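Local coordinates for BH1974 protein (Bacillus halodurans, PDB 3ON5) that belongs to the XdhC and CoxI family and probably assists the maturation of xanthine dehydrogenase or a related molybdenum enzyme, at residues A[22-27]-A[197-202]; A[55-58]-A[64-67]; A[131-136]-A[141-146]; A[221-226]-A[263-268]. One frame throughout, in Å; residues are numbered along the deposited sequence.

Contact 1: residues A[22-27]-A[197-202]; sequences DIELLE and SPKERL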
# COMPACT_ATOMS: atom_id res chain seq x y z
N ASP A 22 -7.15 -8.52 -25.12
CA ASP A 22 -6.43 -9.74 -25.48
C ASP A 22 -4.92 -9.46 -25.69
O ASP A 22 -4.11 -10.17 -25.08
CB ASP A 22 -7.03 -10.40 -26.75
CG ASP A 22 -8.35 -11.15 -26.60
OD1 ASP A 22 -8.65 -11.62 -25.46
OD2 ASP A 22 -9.03 -11.35 -27.62
N ILE A 23 -4.55 -8.41 -26.47
CA ILE A 23 -3.15 -8.07 -26.78
C ILE A 23 -2.39 -7.64 -25.49
O ILE A 23 -1.20 -7.90 -25.37
CB ILE A 23 -3.03 -6.98 -27.91
CG1 ILE A 23 -1.59 -6.90 -28.52
CG2 ILE A 23 -3.57 -5.60 -27.50
CD1 ILE A 23 -1.39 -6.14 -29.88
N GLU A 24 -3.08 -7.01 -24.54
CA GLU A 24 -2.49 -6.57 -23.27
C GLU A 24 -2.30 -7.80 -22.35
O GLU A 24 -1.31 -7.86 -21.62
CB GLU A 24 -3.35 -5.46 -22.59
CG GLU A 24 -3.73 -4.25 -23.46
CD GLU A 24 -2.63 -3.34 -23.98
OE1 GLU A 24 -1.73 -3.83 -24.70
OE2 GLU A 24 -2.73 -2.11 -23.77
N LEU A 25 -3.23 -8.78 -22.41
CA LEU A 25 -3.14 -10.00 -21.63
C LEU A 25 -1.99 -10.86 -22.13
O LEU A 25 -1.20 -11.33 -21.33
CB LEU A 25 -4.45 -10.78 -21.68
CG LEU A 25 -4.75 -11.68 -20.47
CD1 LEU A 25 -5.28 -10.87 -19.26
CD2 LEU A 25 -5.78 -12.70 -20.82
N LEU A 26 -1.89 -11.02 -23.46
CA LEU A 26 -0.81 -11.76 -24.11
C LEU A 26 0.52 -11.03 -23.94
O LEU A 26 1.57 -11.67 -23.96
CB LEU A 26 -1.10 -11.97 -25.61
CG LEU A 26 -2.30 -12.82 -26.03
CD1 LEU A 26 -2.37 -12.90 -27.51
CD2 LEU A 26 -2.21 -14.24 -25.48
N GLU A 27 0.49 -9.69 -23.78
CA GLU A 27 1.67 -8.87 -23.56
C GLU A 27 2.28 -9.23 -22.21
O GLU A 27 3.49 -9.40 -22.14
CB GLU A 27 1.33 -7.36 -23.63
CG GLU A 27 2.54 -6.43 -23.71
CD GLU A 27 2.23 -4.96 -23.96
OE1 GLU A 27 1.38 -4.66 -24.83
OE2 GLU A 27 2.92 -4.11 -23.35
N SER A 197 -7.77 -10.62 -31.95
CA SER A 197 -7.59 -9.58 -32.98
C SER A 197 -6.75 -8.41 -32.48
O SER A 197 -6.66 -8.20 -31.26
CB SER A 197 -8.92 -9.05 -33.48
OG SER A 197 -9.49 -9.90 -34.46
N PRO A 198 -6.11 -7.62 -33.37
CA PRO A 198 -5.36 -6.44 -32.87
C PRO A 198 -6.33 -5.34 -32.41
O PRO A 198 -7.54 -5.41 -32.64
CB PRO A 198 -4.51 -6.01 -34.07
CG PRO A 198 -4.74 -7.05 -35.15
CD PRO A 198 -6.06 -7.68 -34.84
N LYS A 199 -5.80 -4.32 -31.74
CA LYS A 199 -6.60 -3.21 -31.25
C LYS A 199 -7.33 -2.44 -32.38
O LYS A 199 -6.80 -2.25 -33.47
CB LYS A 199 -5.71 -2.21 -30.48
CG LYS A 199 -5.33 -2.66 -29.10
CD LYS A 199 -4.54 -1.59 -28.41
CE LYS A 199 -4.29 -1.91 -26.96
NZ LYS A 199 -3.53 -0.82 -26.30
N GLU A 200 -8.53 -1.98 -32.08
CA GLU A 200 -9.30 -1.10 -32.95
C GLU A 200 -8.59 0.23 -33.00
O GLU A 200 -8.03 0.67 -31.98
CB GLU A 200 -10.75 -0.96 -32.45
CG GLU A 200 -11.56 -2.25 -32.44
CD GLU A 200 -11.80 -2.95 -33.77
OE1 GLU A 200 -11.59 -2.34 -34.84
OE2 GLU A 200 -12.26 -4.12 -33.74
N ARG A 201 -8.52 0.85 -34.19
CA ARG A 201 -7.80 2.10 -34.34
C ARG A 201 -8.73 3.28 -34.30
O ARG A 201 -9.80 3.24 -34.89
CB ARG A 201 -7.02 2.10 -35.64
CG ARG A 201 -5.57 1.72 -35.46
CD ARG A 201 -5.02 0.99 -36.65
NE ARG A 201 -5.18 1.67 -37.94
CZ ARG A 201 -4.20 2.27 -38.59
NH1 ARG A 201 -2.98 2.31 -38.06
NH2 ARG A 201 -4.41 2.80 -39.80
N LEU A 202 -8.31 4.33 -33.58
CA LEU A 202 -9.02 5.59 -33.47
C LEU A 202 -8.08 6.69 -33.91
O LEU A 202 -7.09 6.98 -33.22
CB LEU A 202 -9.54 5.83 -32.05
CG LEU A 202 -10.29 7.14 -31.83
CD1 LEU A 202 -11.63 7.13 -32.54
CD2 LEU A 202 -10.48 7.41 -30.35
O HOH W 1 -6.28 -6.97 -28.79

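Contact 2: residues A[55-58]-A[64-67]; sequences MMLF and QVGL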
# COMPACT_ATOMS: atom_id res chain seq x y z
N MSE A 55 -11.06 -13.91 -20.41
CA MSE A 55 -9.86 -14.52 -19.86
C MSE A 55 -9.33 -13.76 -18.66
O MSE A 55 -9.63 -12.58 -18.43
CB MSE A 55 -8.76 -14.61 -20.90
CG MSE A 55 -9.05 -15.59 -21.98
SE MSE A 55 -7.89 -15.23 -23.45
CE MSE A 55 -8.93 -16.32 -24.80
N MSE A 56 -8.48 -14.46 -17.93
CA MSE A 56 -7.90 -14.06 -16.68
C MSE A 56 -6.63 -14.86 -16.41
O MSE A 56 -6.59 -16.06 -16.71
CB MSE A 56 -8.95 -14.33 -15.60
CG MSE A 56 -8.58 -13.86 -14.28
SE MSE A 56 -9.93 -14.40 -13.05
CE MSE A 56 -8.98 -13.48 -11.56
N LEU A 57 -5.61 -14.22 -15.82
CA LEU A 57 -4.36 -14.89 -15.51
C LEU A 57 -4.16 -15.06 -14.02
O LEU A 57 -4.22 -14.09 -13.28
CB LEU A 57 -3.18 -14.11 -16.09
CG LEU A 57 -2.99 -14.19 -17.60
CD1 LEU A 57 -2.00 -13.14 -18.08
CD2 LEU A 57 -2.52 -15.59 -18.03
N PHE A 58 -3.91 -16.29 -13.59
CA PHE A 58 -3.55 -16.62 -12.21
C PHE A 58 -2.07 -16.81 -12.18
O PHE A 58 -1.53 -17.61 -12.94
CB PHE A 58 -4.31 -17.84 -11.67
CG PHE A 58 -5.78 -17.57 -11.46
CD1 PHE A 58 -6.23 -17.02 -10.26
CD2 PHE A 58 -6.70 -17.82 -12.47
CE1 PHE A 58 -7.57 -16.71 -10.09
CE2 PHE A 58 -8.05 -17.52 -12.29
CZ PHE A 58 -8.47 -16.95 -11.10
N GLN A 64 -3.44 -11.32 -10.05
CA GLN A 64 -4.38 -11.76 -11.06
C GLN A 64 -4.51 -10.65 -12.08
O GLN A 64 -4.54 -9.47 -11.72
CB GLN A 64 -5.72 -12.14 -10.43
CG GLN A 64 -5.61 -13.46 -9.68
CD GLN A 64 -6.27 -13.45 -8.33
OE1 GLN A 64 -7.42 -13.02 -8.16
NE2 GLN A 64 -5.56 -14.00 -7.35
N VAL A 65 -4.52 -11.03 -13.35
CA VAL A 65 -4.63 -10.12 -14.48
C VAL A 65 -5.99 -10.38 -15.12
O VAL A 65 -6.15 -11.38 -15.83
CB VAL A 65 -3.43 -10.30 -15.44
CG1 VAL A 65 -3.48 -9.31 -16.60
CG2 VAL A 65 -2.09 -10.19 -14.71
N GLY A 66 -6.96 -9.51 -14.84
CA GLY A 66 -8.34 -9.61 -15.30
C GLY A 66 -9.27 -10.09 -14.19
O GLY A 66 -8.82 -10.35 -13.06
N LEU A 67 -10.59 -10.15 -14.48
CA LEU A 67 -11.61 -10.71 -13.57
C LEU A 67 -12.70 -11.36 -14.41
O LEU A 67 -12.86 -11.02 -15.60
CB LEU A 67 -12.22 -9.75 -12.51
CG LEU A 67 -13.15 -8.63 -12.96
CD1 LEU A 67 -14.16 -8.28 -11.88
CD2 LEU A 67 -12.38 -7.43 -13.40

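Contact 3: residues A[131-136]-A[141-146]; sequences KRVYDY and KSVFHV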
# COMPACT_ATOMS: atom_id res chain seq x y z
N LYS A 131 3.25 -16.20 -27.38
CA LYS A 131 4.22 -15.16 -27.74
C LYS A 131 4.15 -14.95 -29.26
O LYS A 131 4.23 -13.81 -29.70
CB LYS A 131 5.64 -15.55 -27.27
CG LYS A 131 6.73 -14.49 -27.46
CD LYS A 131 7.50 -14.65 -28.78
CE LYS A 131 8.67 -13.70 -28.97
NZ LYS A 131 8.24 -12.27 -29.08
N ARG A 132 3.93 -16.03 -30.04
CA ARG A 132 3.80 -16.00 -31.50
C ARG A 132 2.48 -15.32 -31.89
O ARG A 132 2.46 -14.57 -32.86
CB ARG A 132 3.89 -17.42 -32.09
CG ARG A 132 4.12 -17.43 -33.60
CD ARG A 132 4.47 -18.80 -34.12
NE ARG A 132 4.74 -18.80 -35.56
CZ ARG A 132 5.08 -19.88 -36.27
NH1 ARG A 132 5.19 -21.06 -35.67
NH2 ARG A 132 5.30 -19.79 -37.57
N VAL A 133 1.39 -15.55 -31.11
CA VAL A 133 0.08 -14.93 -31.32
C VAL A 133 0.24 -13.40 -31.18
O VAL A 133 -0.14 -12.66 -32.09
CB VAL A 133 -0.99 -15.49 -30.37
CG1 VAL A 133 -2.34 -14.84 -30.62
CG2 VAL A 133 -1.10 -16.99 -30.50
N TYR A 134 0.87 -12.95 -30.08
CA TYR A 134 1.14 -11.55 -29.77
C TYR A 134 1.90 -10.88 -30.93
O TYR A 134 1.46 -9.84 -31.42
CB TYR A 134 1.93 -11.46 -28.46
CG TYR A 134 2.43 -10.08 -28.10
CD1 TYR A 134 1.57 -9.15 -27.52
CD2 TYR A 134 3.77 -9.74 -28.26
CE1 TYR A 134 2.04 -7.88 -27.15
CE2 TYR A 134 4.24 -8.48 -27.91
CZ TYR A 134 3.37 -7.56 -27.35
OH TYR A 134 3.87 -6.32 -26.99
N ASP A 135 2.98 -11.50 -31.42
CA ASP A 135 3.77 -10.99 -32.54
C ASP A 135 2.90 -10.81 -33.80
O ASP A 135 3.11 -9.83 -34.51
CB ASP A 135 4.95 -11.91 -32.86
CG ASP A 135 5.99 -12.00 -31.75
OD1 ASP A 135 5.92 -11.18 -30.79
OD2 ASP A 135 6.88 -12.89 -31.84
N TYR A 136 1.92 -11.70 -34.06
CA TYR A 136 1.05 -11.54 -35.23
C TYR A 136 0.07 -10.39 -35.01
O TYR A 136 -0.25 -9.71 -35.99
CB TYR A 136 0.28 -12.83 -35.58
CG TYR A 136 1.12 -13.81 -36.38
CD1 TYR A 136 1.37 -13.60 -37.73
CD2 TYR A 136 1.61 -14.97 -35.79
CE1 TYR A 136 2.14 -14.50 -38.47
CE2 TYR A 136 2.39 -15.87 -36.52
CZ TYR A 136 2.66 -15.63 -37.86
OH TYR A 136 3.41 -16.51 -38.60
N LYS A 141 -2.13 -8.78 -37.92
CA LYS A 141 -2.85 -9.98 -38.36
C LYS A 141 -3.62 -10.63 -37.18
O LYS A 141 -3.05 -10.84 -36.12
CB LYS A 141 -1.84 -10.99 -38.98
CG LYS A 141 -2.41 -12.35 -39.44
CD LYS A 141 -3.19 -12.32 -40.76
CE LYS A 141 -4.00 -13.58 -41.02
NZ LYS A 141 -5.22 -13.65 -40.17
N SER A 142 -4.93 -10.92 -37.36
CA SER A 142 -5.78 -11.62 -36.38
C SER A 142 -5.43 -13.13 -36.36
O SER A 142 -4.89 -13.66 -37.35
CB SER A 142 -7.27 -11.43 -36.71
OG SER A 142 -7.68 -10.08 -36.69
N VAL A 143 -5.72 -13.82 -35.24
CA VAL A 143 -5.41 -15.25 -35.08
C VAL A 143 -6.67 -16.00 -34.61
O VAL A 143 -7.28 -15.60 -33.62
CB VAL A 143 -4.21 -15.47 -34.11
CG1 VAL A 143 -3.90 -16.96 -33.91
CG2 VAL A 143 -2.96 -14.71 -34.56
N PHE A 144 -7.04 -17.08 -35.30
CA PHE A 144 -8.21 -17.86 -34.91
C PHE A 144 -7.77 -19.01 -34.03
O PHE A 144 -7.06 -19.92 -34.47
CB PHE A 144 -8.98 -18.37 -36.14
CG PHE A 144 -10.34 -18.94 -35.81
CD1 PHE A 144 -10.48 -20.26 -35.41
CD2 PHE A 144 -11.48 -18.16 -35.91
CE1 PHE A 144 -11.74 -20.78 -35.10
CE2 PHE A 144 -12.74 -18.68 -35.61
CZ PHE A 144 -12.86 -19.99 -35.21
N HIS A 145 -8.22 -19.00 -32.79
CA HIS A 145 -7.87 -20.03 -31.83
C HIS A 145 -9.00 -21.02 -31.64
O HIS A 145 -10.16 -20.62 -31.60
CB HIS A 145 -7.49 -19.38 -30.49
CG HIS A 145 -7.10 -20.35 -29.42
ND1 HIS A 145 -6.14 -21.32 -29.63
CD2 HIS A 145 -7.50 -20.42 -28.13
CE1 HIS A 145 -6.00 -21.95 -28.49
NE2 HIS A 145 -6.80 -21.44 -27.55
N VAL A 146 -8.66 -22.31 -31.52
CA VAL A 146 -9.62 -23.38 -31.30
C VAL A 146 -9.03 -24.38 -30.30
O VAL A 146 -7.85 -24.72 -30.38
CB VAL A 146 -10.05 -24.08 -32.63
CG1 VAL A 146 -8.87 -24.68 -33.40
CG2 VAL A 146 -11.14 -25.13 -32.40

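Contact 4: residues A[221-226]-A[263-268]; sequences VGFYTV and DDFVLI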
# COMPACT_ATOMS: atom_id res chain seq x y z
N VAL A 221 -10.13 2.07 -22.68
CA VAL A 221 -11.16 1.15 -23.17
C VAL A 221 -10.56 0.17 -24.21
O VAL A 221 -11.18 -0.87 -24.45
CB VAL A 221 -12.37 1.95 -23.74
CG1 VAL A 221 -13.24 1.11 -24.67
CG2 VAL A 221 -13.19 2.55 -22.60
N GLY A 222 -9.37 0.45 -24.75
CA GLY A 222 -8.69 -0.50 -25.64
C GLY A 222 -8.43 -0.12 -27.08
O GLY A 222 -8.12 -1.00 -27.91
N PHE A 223 -8.51 1.18 -27.40
CA PHE A 223 -8.22 1.63 -28.75
C PHE A 223 -6.77 1.95 -28.97
O PHE A 223 -6.07 2.44 -28.07
CB PHE A 223 -9.02 2.88 -29.08
CG PHE A 223 -10.48 2.68 -29.34
CD1 PHE A 223 -10.94 2.32 -30.61
CD2 PHE A 223 -11.42 2.93 -28.36
CE1 PHE A 223 -12.30 2.16 -30.86
CE2 PHE A 223 -12.78 2.77 -28.61
CZ PHE A 223 -13.21 2.38 -29.85
N TYR A 224 -6.31 1.71 -30.20
CA TYR A 224 -5.01 2.16 -30.69
C TYR A 224 -5.24 3.61 -31.11
O TYR A 224 -6.10 3.84 -31.96
CB TYR A 224 -4.46 1.26 -31.81
CG TYR A 224 -3.07 1.64 -32.26
CD1 TYR A 224 -1.94 1.07 -31.68
CD2 TYR A 224 -2.87 2.53 -33.33
CE1 TYR A 224 -0.66 1.37 -32.13
CE2 TYR A 224 -1.60 2.86 -33.77
CZ TYR A 224 -0.49 2.27 -33.17
OH TYR A 224 0.76 2.57 -33.61
N THR A 225 -4.61 4.57 -30.44
CA THR A 225 -4.89 5.98 -30.71
C THR A 225 -3.76 6.64 -31.49
O THR A 225 -2.58 6.53 -31.15
CB THR A 225 -5.16 6.75 -29.41
OG1 THR A 225 -4.10 6.50 -28.50
CG2 THR A 225 -6.49 6.36 -28.75
N VAL A 226 -4.16 7.34 -32.58
CA VAL A 226 -3.31 8.15 -33.45
C VAL A 226 -3.85 9.58 -33.37
O VAL A 226 -5.02 9.83 -33.64
CB VAL A 226 -3.20 7.63 -34.93
CG1 VAL A 226 -2.42 8.61 -35.82
CG2 VAL A 226 -2.57 6.25 -34.99
N ASP A 263 -11.82 -0.50 -41.47
CA ASP A 263 -12.23 -0.92 -40.13
C ASP A 263 -11.79 0.12 -39.06
O ASP A 263 -12.04 -0.09 -37.86
CB ASP A 263 -11.65 -2.32 -39.80
CG ASP A 263 -10.14 -2.48 -39.85
OD1 ASP A 263 -9.52 -2.04 -40.85
OD2 ASP A 263 -9.58 -3.16 -38.94
N ASP A 264 -11.19 1.26 -39.49
CA ASP A 264 -10.75 2.32 -38.59
C ASP A 264 -11.91 3.26 -38.21
O ASP A 264 -12.93 3.34 -38.91
CB ASP A 264 -9.60 3.15 -39.23
CG ASP A 264 -8.26 2.44 -39.38
OD1 ASP A 264 -7.97 1.51 -38.58
OD2 ASP A 264 -7.46 2.87 -40.24
N PHE A 265 -11.71 3.99 -37.09
CA PHE A 265 -12.60 5.01 -36.51
C PHE A 265 -11.94 6.38 -36.63
O PHE A 265 -10.82 6.57 -36.17
CB PHE A 265 -12.92 4.69 -35.03
CG PHE A 265 -13.65 3.38 -34.81
CD1 PHE A 265 -12.96 2.17 -34.76
CD2 PHE A 265 -15.03 3.36 -34.62
CE1 PHE A 265 -13.64 0.96 -34.59
CE2 PHE A 265 -15.71 2.15 -34.43
CZ PHE A 265 -15.01 0.96 -34.42
N VAL A 266 -12.63 7.32 -37.28
CA VAL A 266 -12.07 8.66 -37.47
C VAL A 266 -12.87 9.65 -36.63
O VAL A 266 -14.11 9.58 -36.54
CB VAL A 266 -12.02 9.08 -38.96
CG1 VAL A 266 -11.48 10.51 -39.11
CG2 VAL A 266 -11.15 8.11 -39.77
N LEU A 267 -12.13 10.60 -36.02
CA LEU A 267 -12.66 11.66 -35.19
C LEU A 267 -12.03 12.99 -35.62
O LEU A 267 -10.82 13.17 -35.47
CB LEU A 267 -12.34 11.29 -33.75
CG LEU A 267 -13.28 11.69 -32.63
CD1 LEU A 267 -14.73 11.41 -32.96
CD2 LEU A 267 -12.94 10.90 -31.46
N ILE A 268 -12.84 13.85 -36.25
CA ILE A 268 -12.46 15.15 -36.81
C ILE A 268 -12.79 16.23 -35.77
O ILE A 268 -13.97 16.54 -35.56
CB ILE A 268 -13.19 15.40 -38.17
CG1 ILE A 268 -13.11 14.19 -39.12
CG2 ILE A 268 -12.68 16.65 -38.84
CD1 ILE A 268 -13.87 14.36 -40.46

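Contact 1: residues A[22-27]-A[197-202]
I23 faces the 197-202 segment with both its backbone and its side chain, just after D22, whose OD2 is hydrogen-bonded to H194. The amide of I23 lies in the first turn of helix 22-30, where no earlier turn supplies a carbonyl, and it donates to a water at 3.2 Å from I23 N to the water oxygen. That water in turn gives a proton to S197 O at 2.8 Å, and so links the start of the helix to the loop. The side chain of I23 has CG1 anti to the backbone N (chi1 -164°), which turns the CG2 methyl against the aliphatic part of K199. I23 CG2 is 3.8 Å from K199 CG and about as far from K199 CE, and the two side chains run nearly perpendicular. One residue on, E24 bends at chi2 (-63°) and brings its carboxylate to the end of the extended K199 chain. The salt bridge spans 3.0 Å from K199 NZ to E24 OE2, with the ammonium well above the carboxylate plane (62° out of it). The lysine is therefore used twice, its methylenes by I23 and its charge by E24. The arrangement is that of an interdomain junction: an N-terminal helix rests on the linker joining an antiparallel sheet, through strand 191-196, to strand 200-205 of the Rossmann-type parallel sheet.

Contact 2: residues A[55-58]-A[64-67]
V65 O receives two donors from the 55-58 strand: the amide L57 N at 2.9 Å and, as a CA-H...O contact, M56 CA at 3.3 Å. The N-H of L57 points fairly straight at this oxygen (158°). V65 N returns a bond to L57 O at 3.1 Å, and Q64 CA adds its own CA-H...O contact to L57 O at 3.2 Å. L57 and V65 thus form an antiparallel hydrogen-bonded pair and F58 with Q64 the adjoining non-hydrogen-bonded one, the ladder of the beta hairpin at the edge of a five-stranded antiparallel sheet. On one face L57 and V65 lie side by side, 3.9 Å from L57 CB to V65 CB, and L25 of helix 22-30 packs against both. On the other face Q64 CG approaches the F58 ring obliquely, 3.7 Å from F58 CD1. The selenomethionine M56, extended with CG anti to the backbone N, reaches across the partner strand. Its terminal methyl settles between the backbone and a side chain, M56 CE being 3.5 Å from G66 O and 3.7 Å from Q64 CB. Helix 73-87 lies over this face, with T78 touching F58 and Q64.

Contact 3: residues A[131-136]-A[141-146]
V143 CG2 marks the close-packed part of this contact, where it meets two residues one turn apart on helix 124-139. It lies 3.9 Å from Y136 CB and 4.0 Å from V133 CG1, and V133 CG1 comes equally near V143 CB. With V143 CG1 anti to the backbone N (chi1 179°), the other methyl, CG2, is the branch turned to the helix. These touches are all carbon on carbon, and both valines are buried. Where the chain leaves the helix, K141 N donates to Y136 O at 2.9 Å. The bond is bent at the hydrogen (139°) and ties the last turns of the helix to the loop entering the strand.

The partly exposed side is looser. Y136 keeps only its CB close to V143, while its ring leads away from the strand and meets K141 obliquely, Y136 CD1 being 4.3 Å from K141 CG. The lysine chain, bent at chi2 and chi4, folds back so that K141 NZ bonds S142 O at 2.8 Å instead of reaching to the helix.

Strand 143-149 runs between strands 155-161 and 191-196 of a four-stranded antiparallel sheet. F160 of the former touches V133 and V143, and Y196 of the latter touches V133. Helix 22-30 packs against helix 124-139, with L26 on V133 and I23 and E27 on Y134.

Contact 4: residues A[221-226]-A[263-268]
F265 and F223 make the entire contact, an edge-to-face aromatic pair between two strands of the parallel sheet. Just ahead of the strand, D264 turns its carboxylate to R201 and R261: OD1 forms a salt bridge with R201 NE, and OD2 accepts from the backbone N of R261. This joins the entry to strand 265-268 with strand 200-205. At F265 the side chain heads toward 221-226, and its ring offers a face to the edge of F223. The planes stand at 79° with centroids 5.6 Å apart, evidence for the T-shaped class of stack. F223 CE1 sits 3.9 Å above the F265 ring plane, off-centre toward the rim, and its closest atom there is F265 CD1 at 4.0 Å. With CG anti to the carbonyl carbon in both, each ring is sent off its own strand toward the other, which lets them meet although F223 CA and F265 CA are 9.5 Å apart. Farther along, L267 touches L214 and I333 in helices 211-221 and 326-343. Strands 223-229 and 265-268 flank strand 200-205, whose E200 and L202 touch both phenylalanines, as expected of the 3-2-1-4-5-6 strand order of a Rossmann-type fold. Over the pair lies helix 326-343, with I341 touching both phenylalanines and L337 touching F223, while helix 211-221 adds A218 beside F223 and ends at G222 in a Schellman motif that leads into strand 223-229.

In the fold
From the N terminus, helix 22-30 opens contact 1, whose other half arrives some 170 residues later. Contacts 2 and 3 both fall within that long excursion, one after the other, and neither crosses the other. Contact 2 closes a short hairpin in the five-stranded sheet, and contact 3 closes the short turn from helix 124-139 into strand 143-149 of the four-stranded sheet. Helix 22-30 touches both, and a probable hydrogen bond between S197 OG and S142 OG also joins contact 1 to contact 3. Contact 4 opens only after contact 1 has closed, and it belongs to the parallel sheet. Strand 200-205 connects contacts 1 and 4, pairing with 223-229 through backbone bonds of E200 and L202 to Y224.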